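PDB 3ALU: lectin CEL-IV, C-type from Cucumaria echinata, which binds galactose-containing sugars such as raffinose through calcium, as a tetrameric C-type lectin carrying the EPN carbohydrate recognition motif. Local coordinates for residues 32-37 against 48-53; 15-20 against 146-151; 111-116 against 133-138. All blocks are in the same frame, centred on the assembly; numbering follows the deposited sequence.

Interaction 1 (32-37 against 48-53); sequences ACRQFG and TGHLAS
Cys33, Arg34 and Thr48 carry the join between helix 26-33, which runs into a type I turn from Cys33 to Phe36, and strand 45-51. Cys33 points at the strand and lays its CB against the backbone of His50, 3.4 Å from His50 C. Its SG, anti to the carbonyl carbon (chi1 -62°), lies 3.8 Å from Leu51 CD2 and is disulfide-bonded to Cys147. Arg34 meets the oxygen end of the Gly49 carbonyl, CG beyond Gly49 O at 3.5 Å and CA in a CA-H...O contact. The extended chain runs on past His50, the guanidinium and imidazole planes 80° apart; Glu30 takes a salt bridge from Arg34 and a hydrogen bond from His50, so one carboxylate holds both groups. Thr48 crosses Arg34 obliquely and brings its CG2 methyl to 3.3 Å from Arg34 O. A single backbone hydrogen bond, from Gly49 N to Phe36 O at 2.8 Å, closes the turn onto the strand; it is nearly straight at nitrogen (172°), although the donor sits above the carbonyl plane. Gly37 and Thr48 then form a non-hydrogen-bonded antiparallel pair of the beta hairpin 36-40/45-51, which comes after helix 26-33 by way of this turn in the C-type lectin domain.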
loop_
_atom_site.group_PDB
_atom_site.type_symbol
_atom_site.label_atom_id
_atom_site.label_comp_id
_atom_site.label_asym_id
_atom_site.label_seq_id
_atom_site.Cartn_x
_atom_site.Cartn_y
_atom_site.Cartn_z
ATOM N N ALA A 32 -12.657 22.324 6.887
ATOM C CA ALA A 32 -12.980 20.966 7.360
ATOM C C ALA A 32 -11.926 19.996 6.798
ATOM O O ALA A 32 -11.372 19.147 7.526
ATOM C CB ALA A 32 -14.390 20.568 6.937
ATOM N N CYS A 33 -11.618 20.132 5.505
ATOM C CA CYS A 33 -10.605 19.263 4.908
ATOM C C CYS A 33 -9.209 19.496 5.493
ATOM O O CYS A 33 -8.396 18.569 5.522
ATOM C CB CYS A 33 -10.588 19.462 3.375
ATOM S SG CYS A 33 -12.122 19.050 2.515
ATOM N N ARG A 34 -8.911 20.731 5.921
ATOM C CA ARG A 34 -7.615 21.063 6.502
ATOM C C ARG A 34 -7.404 20.463 7.885
ATOM O O ARG A 34 -6.289 20.565 8.414
ATOM C CB ARG A 34 -7.446 22.578 6.569
ATOM C CG ARG A 34 -7.228 23.216 5.203
ATOM C CD ARG A 34 -7.078 24.714 5.357
ATOM N NE ARG A 34 -6.965 25.316 4.028
ATOM C CZ ARG A 34 -6.716 26.597 3.812
ATOM N NH1 ARG A 34 -6.551 27.414 4.852
ATOM N NH2 ARG A 34 -6.634 27.057 2.559
ATOM N N GLN A 35 -8.455 19.877 8.453
ATOM C CA GLN A 35 -8.348 19.208 9.779
ATOM C C GLN A 35 -7.622 17.886 9.662
ATOM O O GLN A 35 -7.110 17.347 10.654
ATOM C CB GLN A 35 -9.718 19.009 10.441
ATOM C CG GLN A 35 -10.521 20.293 10.622
ATOM C CD GLN A 35 -9.694 21.383 11.276
ATOM O OE1 GLN A 35 -9.246 21.222 12.410
ATOM N NE2 GLN A 35 -9.452 22.488 10.550
ATOM N N PHE A 36 -7.608 17.325 8.456
ATOM C CA PHE A 36 -6.802 16.161 8.170
ATOM C C PHE A 36 -5.400 16.612 7.815
ATOM O O PHE A 36 -5.206 17.614 7.115
ATOM C CB PHE A 36 -7.446 15.313 7.047
ATOM C CG PHE A 36 -8.891 14.967 7.343
ATOM C CD1 PHE A 36 -9.216 13.974 8.265
ATOM C CD2 PHE A 36 -9.930 15.665 6.716
ATOM C CE1 PHE A 36 -10.533 13.676 8.567
ATOM C CE2 PHE A 36 -11.260 15.395 7.021
ATOM C CZ PHE A 36 -11.574 14.373 7.940
ATOM N N GLY A 37 -4.410 15.929 8.384
ATOM C CA GLY A 37 -3.031 16.359 8.196
ATOM C C GLY A 37 -2.083 15.251 7.781
ATOM O O GLY A 37 -2.432 14.054 7.765
ATOM N N THR A 48 -1.660 19.819 4.985
ATOM C CA THR A 48 -3.067 19.508 5.344
ATOM C C THR A 48 -3.806 18.946 4.161
ATOM O O THR A 48 -3.367 19.096 3.007
ATOM C CB THR A 48 -3.786 20.701 5.736
ATOM O OG1 THR A 48 -3.784 21.685 4.807
ATOM C CG2 THR A 48 -3.347 21.143 6.995
ATOM N N GLY A 49 -4.927 18.321 4.449
ATOM C CA GLY A 49 -5.902 18.005 3.398
ATOM C C GLY A 49 -6.509 19.296 2.846
ATOM O O GLY A 49 -6.280 20.411 3.364
ATOM N N HIS A 50 -7.270 19.123 1.778
ATOM C CA HIS A 50 -7.878 20.240 1.025
ATOM C C HIS A 50 -9.105 19.686 0.347
ATOM O O HIS A 50 -9.292 18.469 0.203
ATOM C CB HIS A 50 -6.935 20.772 -0.087
ATOM C CG HIS A 50 -5.714 21.428 0.454
ATOM N ND1 HIS A 50 -5.742 22.669 1.048
ATOM C CD2 HIS A 50 -4.456 20.955 0.609
ATOM C CE1 HIS A 50 -4.535 22.955 1.518
ATOM N NE2 HIS A 50 -3.738 21.932 1.265
ATOM N N LEU A 51 -9.985 20.590 -0.061
ATOM C CA LEU A 51 -11.025 20.162 -0.980
ATOM C C LEU A 51 -10.311 19.563 -2.196
ATOM O O LEU A 51 -9.196 19.967 -2.543
ATOM C CB LEU A 51 -11.883 21.334 -1.395
ATOM C CG LEU A 51 -12.891 21.810 -0.362
ATOM C CD1 LEU A 51 -13.401 23.208 -0.733
ATOM C CD2 LEU A 51 -14.035 20.836 -0.286
ATOM N N ALA A 52 -10.970 18.595 -2.857
ATOM C CA ALA A 52 -10.344 17.825 -3.911
ATOM C C ALA A 52 -9.977 18.700 -5.107
ATOM O O ALA A 52 -10.765 19.543 -5.488
ATOM C CB ALA A 52 -11.293 16.727 -4.371
ATOM N N SER A 53 -8.816 18.446 -5.687
ATOM C CA SER A 53 -8.490 19.027 -7.018
ATOM C C SER A 53 -8.601 17.916 -8.059
ATOM O O SER A 53 -8.608 16.765 -7.669
ATOM C CB SER A 53 -7.119 19.627 -7.018
ATOM O OG SER A 53 -6.050 18.696 -6.782
#

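Interaction 2 (15-20 against 146-151); sequences KCFRLF and ICQLPC
Ile146 lies within the pairing of strands 15-21 and 143-148, the antiparallel union of an early and a late strand that closes the loop of the C-type lectin fold. It forms a non-hydrogen-bonded pair with Leu19, whose CD1 crosses to Ile146 CG1 at 3.8 Å; the CG2 branch, anti to the backbone N, turns to the ring of Phe17, and Val67 of helix 57-70 packs on the same side chain. Cys147 is the hydrogen-bonded partner of Arg18: Cys147 N gives to Arg18 O at 2.9 Å and Arg18 N gives to Cys147 O at 3.0 Å, each donor lying in the plane of the carbonyl it meets. Cys147 SG approaches Phe20 CE2 at 3.5 Å in an oblique sulfur-aromatic contact, while Phe20 CE1 lies over the centre of the Arg18 guanidinium. Gln148 returns to the face of Phe17 and Ile146, running alongside the Phe17 ring with the amide and ring planes 68° apart. Gln148 OE1 accepts from Lys15 NZ and from Ser53 N, and NE2 gives to Asp100, which together fix the rotation of the amide. Leu149 N donates to Cys16 O at 3.0 Å; beyond it the strands part, and one water bridges the gap, giving to Leu149 O and accepting from Cys16 N. Cys151, disulfide-bonded to Cys41 of the second subunit, ends the walk with its SG 3.4 Å from Lys15 CG.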
loop_
_atom_site.group_PDB
_atom_site.type_symbol
_atom_site.label_atom_id
_atom_site.label_comp_id
_atom_site.label_asym_id
_atom_site.label_seq_id
_atom_site.Cartn_x
_atom_site.Cartn_y
_atom_site.Cartn_z
ATOM N N LYS A 15 -4.071 9.224 -4.874
ATOM C CA LYS A 15 -4.689 10.181 -3.933
ATOM C C LYS A 15 -5.843 9.537 -3.179
ATOM O O LYS A 15 -6.474 8.624 -3.674
ATOM C CB LYS A 15 -5.212 11.397 -4.689
ATOM C CG LYS A 15 -4.078 12.234 -5.238
ATOM C CD LYS A 15 -4.591 13.354 -6.135
ATOM C CE LYS A 15 -5.192 14.463 -5.308
ATOM N NZ LYS A 15 -5.410 15.687 -6.178
ATOM N N CYS A 16 -6.138 10.063 -1.981
ATOM C CA CYS A 16 -7.181 9.504 -1.150
ATOM C C CYS A 16 -8.288 10.543 -0.967
ATOM O O CYS A 16 -7.998 11.729 -0.670
ATOM C CB CYS A 16 -6.647 9.148 0.243
ATOM S SG CYS A 16 -5.388 7.846 0.165
ATOM N N PHE A 17 -9.509 10.097 -1.186
ATOM C CA PHE A 17 -10.665 10.993 -1.185
ATOM C C PHE A 17 -11.735 10.523 -0.233
ATOM O O PHE A 17 -11.876 9.331 0.041
ATOM C CB PHE A 17 -11.284 11.032 -2.576
ATOM C CG PHE A 17 -10.355 11.544 -3.663
ATOM C CD1 PHE A 17 -9.676 10.650 -4.488
ATOM C CD2 PHE A 17 -10.187 12.907 -3.867
ATOM C CE1 PHE A 17 -8.842 11.108 -5.517
ATOM C CE2 PHE A 17 -9.362 13.384 -4.876
ATOM C CZ PHE A 17 -8.686 12.515 -5.705
ATOM N N ARG A 18 -12.550 11.480 0.217
ATOM C CA ARG A 18 -13.718 11.152 1.017
ATOM C C ARG A 18 -14.786 12.236 0.830
ATOM O O ARG A 18 -14.505 13.452 0.872
ATOM C CB ARG A 18 -13.340 10.990 2.487
ATOM C CG ARG A 18 -14.540 10.544 3.367
ATOM C CD ARG A 18 -14.069 10.076 4.740
ATOM N NE ARG A 18 -15.244 9.973 5.568
ATOM C CZ ARG A 18 -15.180 9.963 6.899
ATOM N NH1 ARG A 18 -13.998 10.000 7.502
ATOM N NH2 ARG A 18 -16.284 9.919 7.602
ATOM N N LEU A 19 -15.987 11.758 0.548
ATOM C CA LEU A 19 -17.192 12.597 0.476
ATOM C C LEU A 19 -17.783 12.812 1.844
ATOM O O LEU A 19 -18.070 11.826 2.580
ATOM C CB LEU A 19 -18.203 11.905 -0.457
ATOM C CG LEU A 19 -19.592 12.571 -0.512
ATOM C CD1 LEU A 19 -19.516 13.878 -1.274
ATOM C CD2 LEU A 19 -20.591 11.648 -1.154
ATOM N N PHE A 20 -18.016 14.076 2.175
ATOM C CA PHE A 20 -18.645 14.429 3.474
ATOM C C PHE A 20 -20.058 14.928 3.265
ATOM O O PHE A 20 -20.353 15.640 2.293
ATOM C CB PHE A 20 -17.796 15.434 4.252
ATOM C CG PHE A 20 -16.500 14.841 4.747
ATOM C CD1 PHE A 20 -16.452 14.186 5.990
ATOM C CD2 PHE A 20 -15.358 14.847 3.948
ATOM C CE1 PHE A 20 -15.278 13.591 6.434
ATOM C CE2 PHE A 20 -14.151 14.260 4.418
ATOM C CZ PHE A 20 -14.135 13.614 5.661
ATOM N N ILE A 146 -16.073 17.098 -1.149
ATOM C CA ILE A 146 -15.064 16.043 -1.169
ATOM C C ILE A 146 -13.720 16.579 -0.740
ATOM O O ILE A 146 -13.201 17.560 -1.284
ATOM C CB ILE A 146 -14.906 15.398 -2.575
ATOM C CG1 ILE A 146 -16.212 14.765 -3.039
ATOM C CG2 ILE A 146 -13.800 14.382 -2.610
ATOM C CD1 ILE A 146 -16.299 14.687 -4.566
ATOM N N CYS A 147 -13.152 15.932 0.278
ATOM C CA CYS A 147 -11.764 16.196 0.704
ATOM C C CYS A 147 -10.772 15.229 0.045
ATOM O O CYS A 147 -11.120 14.042 -0.268
ATOM C CB CYS A 147 -11.620 16.052 2.238
ATOM S SG CYS A 147 -12.638 17.181 3.212
ATOM N N GLN A 148 -9.532 15.699 -0.094
ATOM C CA GLN A 148 -8.400 14.836 -0.441
ATOM C C GLN A 148 -7.388 14.935 0.704
ATOM O O GLN A 148 -7.176 16.007 1.261
ATOM C CB GLN A 148 -7.748 15.251 -1.789
ATOM C CG GLN A 148 -7.062 16.572 -1.703
ATOM C CD GLN A 148 -6.503 17.009 -3.033
ATOM O OE1 GLN A 148 -7.092 16.726 -4.067
ATOM N NE2 GLN A 148 -5.381 17.736 -3.000
ATOM N N LEU A 149 -6.776 13.813 1.071
ATOM C CA LEU A 149 -5.667 13.874 2.019
ATOM C C LEU A 149 -4.470 14.481 1.309
ATOM O O LEU A 149 -4.431 14.498 0.087
ATOM C CB LEU A 149 -5.359 12.455 2.539
ATOM C CG LEU A 149 -6.487 11.902 3.428
ATOM C CD1 LEU A 149 -6.176 10.459 3.822
ATOM C CD2 LEU A 149 -6.660 12.731 4.713
ATOM N N PRO A 150 -3.465 14.982 2.065
ATOM C CA PRO A 150 -2.296 15.549 1.463
ATOM C C PRO A 150 -1.706 14.589 0.428
ATOM O O PRO A 150 -1.525 13.397 0.723
ATOM C CB PRO A 150 -1.331 15.755 2.665
ATOM C CG PRO A 150 -2.198 15.845 3.833
ATOM C CD PRO A 150 -3.436 15.055 3.539
ATOM N N CYS A 151 -1.478 15.094 -0.778
ATOM C CA CYS A 151 -0.961 14.310 -1.895
ATOM C C CYS A 151 0.562 14.464 -1.888
ATOM O O CYS A 151 1.080 15.579 -2.006
ATOM C CB CYS A 151 -1.536 14.844 -3.217
ATOM S SG CYS A 151 -1.132 13.872 -4.710
HETATM O O HOH W 1 -4.384 12.112 -1.262
#

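Interaction 3 (111-116 against 133-138); sequences SGEPNN and FWADVY. With CA (calcium ion), chain K; GLA (alpha-D-galactopyranose), chain E; EDO (1,2-ethanediol), chain I.
The EPN motif of the C-type lectin calcium site, Glu113-Pro114-Asn115, here faces strand 134-137, and the metal between them also holds galactose. Metal bonds come first. Glu113 OE2 lies 2.3 Å from the calcium ion, and Asn115 and Asn116 each add a side-chain OD1. Asp136 binds twice, through OD1 and its backbone O; with CG in the crowded position between backbone N and carbonyl carbon (chi1 73°), its carboxylate turns back towards the ion its own carbonyl holds. Galactose completes the shell with O3 at 2.6 Å and O4 at 2.5 Å from the calcium ion. Shared coordination brings Glu113 OE2 and Asp136 OD1 together without a hydrogen bond, a repulsion the ion probably offsets.

Van der Waals contacts fill in: Pro114 CB rests against the Asp136 carboxylate, and Ala135 CB lies near O4 of the galactose.

Hydrogen bonds form a second layer. The cis peptide before Pro114 lies in a loop whose next two amides face Asp136: Asn115 N reaches OD1 from above the carboxylate plane at 2.9 Å, and Asn116 N meets the syn lone pair of OD2, which Ser120 also binds. In return, Asp136 N gives to the anti lone pair of Glu113 OE2 at 3.1 Å. At the outer end Asn116 crosses Tyr138 at about a right angle, and Asn116 ND2 donates to Tyr138 OH at 3.2 Å.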
loop_
_atom_site.group_PDB
_atom_site.type_symbol
_atom_site.label_atom_id
_atom_site.label_comp_id
_atom_site.label_asym_id
_atom_site.label_seq_id
_atom_site.Cartn_x
_atom_site.Cartn_y
_atom_site.Cartn_z
ATOM N N SER A 111 -20.653 23.269 -20.086
ATOM C CA SER A 111 -20.724 24.372 -21.042
ATOM C C SER A 111 -21.458 25.585 -20.486
ATOM O O SER A 111 -22.533 25.459 -19.879
ATOM C CB SER A 111 -21.387 23.878 -22.331
ATOM O OG SER A 111 -22.754 23.581 -22.065
ATOM N N GLY A 112 -20.853 26.764 -20.676
ATOM C CA GLY A 112 -21.367 28.020 -20.102
ATOM C C GLY A 112 -20.911 28.402 -18.694
ATOM O O GLY A 112 -21.245 29.506 -18.201
ATOM N N GLU A 113 -20.213 27.468 -18.031
ATOM C CA GLU A 113 -19.547 27.714 -16.726
ATOM C C GLU A 113 -18.042 27.895 -16.913
ATOM O O GLU A 113 -17.445 27.296 -17.811
ATOM C CB GLU A 113 -19.785 26.546 -15.765
ATOM C CG GLU A 113 -21.229 26.078 -15.640
ATOM C CD GLU A 113 -22.132 27.053 -14.894
ATOM O OE1 GLU A 113 -23.189 27.428 -15.453
ATOM O OE2 GLU A 113 -21.823 27.420 -13.747
ATOM N N PRO A 114 -17.398 28.731 -16.070
ATOM C CA PRO A 114 -17.969 29.538 -14.982
ATOM C C PRO A 114 -18.679 30.766 -15.503
ATOM O O PRO A 114 -18.237 31.361 -16.497
ATOM C CB PRO A 114 -16.723 29.962 -14.157
ATOM C CG PRO A 114 -15.588 29.875 -15.112
ATOM C CD PRO A 114 -15.932 28.849 -16.157
ATOM N N ASN A 115 -19.763 31.145 -14.850
ATOM C CA ASN A 115 -20.536 32.315 -15.298
ATOM C C ASN A 115 -20.984 33.191 -14.147
ATOM O O ASN A 115 -21.781 34.138 -14.334
ATOM C CB ASN A 115 -21.737 31.823 -16.117
ATOM C CG ASN A 115 -22.725 31.026 -15.289
ATOM O OD1 ASN A 115 -22.402 30.515 -14.202
ATOM N ND2 ASN A 115 -23.947 30.914 -15.780
ATOM N N ASN A 116 -20.479 32.898 -12.940
ATOM C CA ASN A 116 -20.862 33.651 -11.727
ATOM C C ASN A 116 -19.703 34.406 -11.101
ATOM O O ASN A 116 -19.791 34.871 -9.955
ATOM C CB ASN A 116 -21.560 32.748 -10.695
ATOM C CG ASN A 116 -22.928 32.303 -11.156
ATOM O OD1 ASN A 116 -23.170 31.122 -11.396
ATOM N ND2 ASN A 116 -23.850 33.275 -11.339
ATOM N N PHE A 133 -20.137 17.243 -14.326
ATOM C CA PHE A 133 -19.248 18.322 -14.687
ATOM C C PHE A 133 -19.544 19.555 -13.829
ATOM O O PHE A 133 -20.607 19.621 -13.154
ATOM C CB PHE A 133 -19.400 18.607 -16.210
ATOM C CG PHE A 133 -18.882 17.488 -17.060
ATOM C CD1 PHE A 133 -19.763 16.715 -17.824
ATOM C CD2 PHE A 133 -17.528 17.171 -17.065
ATOM C CE1 PHE A 133 -19.278 15.656 -18.611
ATOM C CE2 PHE A 133 -17.038 16.107 -17.833
ATOM C CZ PHE A 133 -17.940 15.342 -18.594
ATOM N N TRP A 134 -18.639 20.529 -13.849
ATOM C CA TRP A 134 -18.630 21.525 -12.764
ATOM C C TRP A 134 -19.524 22.731 -13.031
ATOM O O TRP A 134 -19.629 23.201 -14.180
ATOM C CB TRP A 134 -17.227 22.045 -12.457
ATOM C CG TRP A 134 -16.158 21.019 -12.430
ATOM C CD1 TRP A 134 -16.296 19.708 -12.088
ATOM C CD2 TRP A 134 -14.783 21.232 -12.734
ATOM N NE1 TRP A 134 -15.075 19.079 -12.184
ATOM C CE2 TRP A 134 -14.120 19.990 -12.566
ATOM C CE3 TRP A 134 -14.019 22.376 -13.091
ATOM C CZ2 TRP A 134 -12.726 19.814 -12.817
ATOM C CZ3 TRP A 134 -12.637 22.207 -13.337
ATOM C CH2 TRP A 134 -12.002 20.930 -13.199
ATOM N N ALA A 135 -20.101 23.247 -11.952
ATOM C CA ALA A 135 -20.791 24.542 -11.975
ATOM C C ALA A 135 -20.024 25.480 -11.070
ATOM O O ALA A 135 -19.429 25.029 -10.080
ATOM C CB ALA A 135 -22.229 24.401 -11.463
ATOM N N ASP A 136 -20.011 26.778 -11.374
ATOM C CA ASP A 136 -19.527 27.713 -10.350
ATOM C C ASP A 136 -20.701 28.323 -9.605
ATOM O O ASP A 136 -21.800 28.492 -10.182
ATOM C CB ASP A 136 -18.557 28.788 -10.881
ATOM C CG ASP A 136 -19.255 29.878 -11.728
ATOM O OD1 ASP A 136 -20.213 29.588 -12.458
ATOM O OD2 ASP A 136 -18.792 31.040 -11.686
ATOM N N VAL A 137 -20.469 28.559 -8.319
ATOM C CA VAL A 137 -21.536 29.014 -7.425
ATOM C C VAL A 137 -20.975 30.060 -6.489
ATOM O O VAL A 137 -19.775 30.166 -6.293
ATOM C CB VAL A 137 -22.111 27.831 -6.563
ATOM C CG1 VAL A 137 -22.713 26.699 -7.420
ATOM C CG2 VAL A 137 -21.067 27.284 -5.552
ATOM N N TYR A 138 -21.867 30.837 -5.867
ATOM C CA TYR A 138 -21.405 31.765 -4.840
ATOM C C TYR A 138 -21.043 30.988 -3.578
ATOM O O TYR A 138 -21.667 29.958 -3.255
ATOM C CB TYR A 138 -22.462 32.881 -4.593
ATOM C CG TYR A 138 -22.658 33.673 -5.846
ATOM C CD1 TYR A 138 -23.880 33.692 -6.493
ATOM C CD2 TYR A 138 -21.569 34.326 -6.433
ATOM C CE1 TYR A 138 -24.032 34.390 -7.718
ATOM C CE2 TYR A 138 -21.712 35.019 -7.628
ATOM C CZ TYR A 138 -22.945 35.039 -8.251
ATOM O OH TYR A 138 -23.090 35.706 -9.457
HETATM CA CA CA K . -22.595 29.154 -12.373
HETATM C C1 GLA E . -27.796 28.241 -11.653
HETATM C C2 GLA E . -26.698 28.964 -12.444
HETATM C C3 GLA E . -25.770 28.013 -13.182
HETATM C C4 GLA E . -25.200 26.952 -12.232
HETATM C C5 GLA E . -26.358 26.304 -11.446
HETATM C C6 GLA E . -25.875 25.285 -10.402
HETATM O O2 GLA E . -27.291 29.834 -13.433
HETATM O O3 GLA E . -24.719 28.768 -13.804
HETATM O O4 GLA E . -24.313 27.626 -11.333
HETATM O O5 GLA E . -27.134 27.300 -10.755
HETATM O O6 GLA E . -25.135 25.998 -9.406
HETATM C C1 EDO I . -24.635 30.825 -8.199
HETATM O O1 EDO I . -24.632 30.347 -6.849
HETATM C C2 EDO I . -25.410 29.897 -9.109
HETATM O O2 EDO I . -26.765 30.342 -9.093
HETATM O O HOH W 2 -21.330 37.573 -10.586
#

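Overall arrangement
Interactions 1 and 2 form one continuous region, their centres 7 Å apart: strands 45-51 and 143-148 are neighbours in the sheet, and the disulfide between Cys33 and Cys147 ties them together. Interaction 3 lies across the centre of the chain, about 23 Å from interaction 1 and 22 Å from interaction 2, centre to centre, yet its strand 134-137 belongs to the same mixed sheet. Along the chain, interaction 1 closes before interaction 3 opens, and 15-20 against 146-151 encloses both. The arrangement is consistent with a division of labour: interactions 1 and 2 both touch the second subunit, whereas no other protein chain of the assembly touches interaction 3, where the sugar binds.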